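Thiamine pyrophosphokinase (Candida albicans, PDB 2G9Z) catalyses the transfer of a pyrophosphate group from ATP to thiamine, forming thiamine pyrophosphate, the coenzyme form of vitamin B1. Local coordinates at the interface of chains A and B. Residues are numbered along the deposited sequence; one frame, centred on the assembly and turned at random. Chains: chain A/B, thiamine pyrophosphokinase.

The interface of chains A and B. Residues chain A 307-308; chain B 225, 228, 232, 283-285.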
loop_
_atom_site.group_PDB
_atom_site.type_symbol
_atom_site.label_atom_id
_atom_site.label_comp_id
_atom_site.label_asym_id
_atom_site.label_seq_id
_atom_site.Cartn_x
_atom_site.Cartn_y
_atom_site.Cartn_z
ATOM N N MET A 307 -8.882 0.680 -11.032
ATOM C CA MET A 307 -8.905 -0.469 -10.146
ATOM C C MET A 307 -10.107 -1.278 -10.621
ATOM O O MET A 307 -11.095 -0.702 -11.087
ATOM C CB MET A 307 -9.063 -0.017 -8.689
ATOM C CG MET A 307 -7.844 0.721 -8.158
ATOM S SD MET A 307 -6.299 -0.242 -8.270
ATOM C CE MET A 307 -6.348 -1.158 -6.693
ATOM N N LEU A 308 -10.015 -2.601 -10.521
ATOM C CA LEU A 308 -11.073 -3.494 -10.998
ATOM C C LEU A 308 -10.905 -3.612 -12.508
ATOM O O LEU A 308 -11.781 -4.108 -13.208
ATOM C CB LEU A 308 -12.468 -2.940 -10.689
ATOM C CG LEU A 308 -13.085 -3.196 -9.316
ATOM C CD1 LEU A 308 -13.617 -4.620 -9.232
ATOM C CD2 LEU A 308 -12.045 -2.920 -8.254
ATOM N N ASN B 225 -5.803 -4.791 -6.536
ATOM C CA ASN B 225 -6.589 -4.790 -7.760
ATOM C C ASN B 225 -7.109 -6.204 -8.014
ATOM O O ASN B 225 -8.303 -6.408 -8.237
ATOM C CB ASN B 225 -5.728 -4.309 -8.932
ATOM C CG ASN B 225 -6.515 -4.186 -10.223
ATOM O OD1 ASN B 225 -7.666 -3.765 -10.220
ATOM N ND2 ASN B 225 -5.883 -4.540 -11.339
ATOM N N TYR B 228 -9.999 -7.382 -5.730
ATOM C CA TYR B 228 -11.319 -6.935 -6.150
ATOM C C TYR B 228 -11.781 -7.719 -7.376
ATOM O O TYR B 228 -12.936 -8.136 -7.458
ATOM C CB TYR B 228 -11.298 -5.449 -6.508
ATOM C CG TYR B 228 -11.395 -4.491 -5.339
ATOM C CD1 TYR B 228 -12.598 -4.309 -4.650
ATOM C CD2 TYR B 228 -10.298 -3.726 -4.954
ATOM C CE1 TYR B 228 -12.704 -3.372 -3.605
ATOM C CE2 TYR B 228 -10.389 -2.792 -3.917
ATOM C CZ TYR B 228 -11.594 -2.617 -3.252
ATOM O OH TYR B 228 -11.688 -1.660 -2.263
ATOM N N GLU B 232 -15.060 -10.464 -7.872
ATOM C CA GLU B 232 -16.079 -10.206 -8.871
ATOM C C GLU B 232 -16.217 -11.424 -9.788
ATOM O O GLU B 232 -17.326 -11.819 -10.143
ATOM C CB GLU B 232 -15.700 -8.958 -9.675
ATOM C CG GLU B 232 -16.746 -8.508 -10.674
ATOM C CD GLU B 232 -16.559 -7.060 -11.081
ATOM O OE1 GLU B 232 -16.735 -6.175 -10.215
ATOM O OE2 GLU B 232 -16.235 -6.807 -12.261
ATOM N N LEU B 283 -10.759 1.228 -2.331
ATOM C CA LEU B 283 -9.764 1.253 -3.389
ATOM C C LEU B 283 -10.243 0.824 -4.775
ATOM O O LEU B 283 -9.440 0.753 -5.708
ATOM C CB LEU B 283 -8.573 0.399 -2.966
ATOM C CG LEU B 283 -7.840 0.957 -1.744
ATOM C CD1 LEU B 283 -6.879 -0.074 -1.181
ATOM C CD2 LEU B 283 -7.104 2.224 -2.147
ATOM N N SER B 284 -11.532 0.544 -4.925
ATOM C CA SER B 284 -12.049 0.120 -6.227
ATOM C C SER B 284 -12.543 1.297 -7.057
ATOM O O SER B 284 -12.515 2.441 -6.612
ATOM C CB SER B 284 -13.195 -0.869 -6.050
ATOM O OG SER B 284 -14.370 -0.190 -5.651
ATOM N N ASN B 285 -13.018 1.002 -8.264
ATOM C CA ASN B 285 -13.517 2.030 -9.165
ATOM C C ASN B 285 -14.993 2.331 -8.894
ATOM O O ASN B 285 -15.613 3.121 -9.604
ATOM C CB ASN B 285 -13.324 1.589 -10.623
ATOM C CG ASN B 285 -14.381 0.605 -11.081
ATOM O OD1 ASN B 285 -14.649 -0.399 -10.416
ATOM N ND2 ASN B 285 -14.987 0.887 -12.228
#
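Where A:Met307 and A:Leu308 meet B:Asn225, the chain A backbone passes from an extended residue to one with positive phi (80° at A:Leu308), a turn that presents the amide N-H to helix 217-233 of chain B. The pair is a worked example of how a short loop docks on a partner: a directed polar bond probably anchors the backbone, and apolar groups flank it. A:Leu308 N donates to the side-chain carbonyl OD1 of B:Asn225 at 2.6 Å. The donor lies nearly in line with the carbonyl bond, at 171°, rather than bent away from it. With CG anti to the backbone N (chi1 -176°), the B:Asn225 amide extends from the helix toward the loop.

The two chain A side chains then part. A:Met307 is bent at chi2 and chi3, so its methyl CE turns back onto the helix, 3.8 Å from B:Asn225 CA, while its CB packs 3.9 Å from B:Ser284 CA. A:Leu308 sends its branched end between helix and loop. CD1 reaches B:Glu232 OE1 at 3.6 Å, a methyl-to-carboxylate contact, and CD2 points into the angle between B:Tyr228 and B:Ser284. Across the leucine stem, at about a right angle, lies B:Asn285, whose OD1 is 3.4 Å from A:Leu308 CB.

Within chain B the two walls are tied together: B:Leu283 N donates to the phenol OH of B:Tyr228 at 3.0 Å, and B:Ser284 CB rests over the rim of one ring face.

The patch belongs to the two-fold interface between two copies of the enzyme, probably the family's homodimer interface. The chain A residues follow strand 303-305, in the region of the vitamin B1 binding domain. They insert between helix 217-233 of the partner's catalytic domain and its loop between strands 277-281 and 289-294, and two-fold symmetry repeats the arrangement with the chains exchanged.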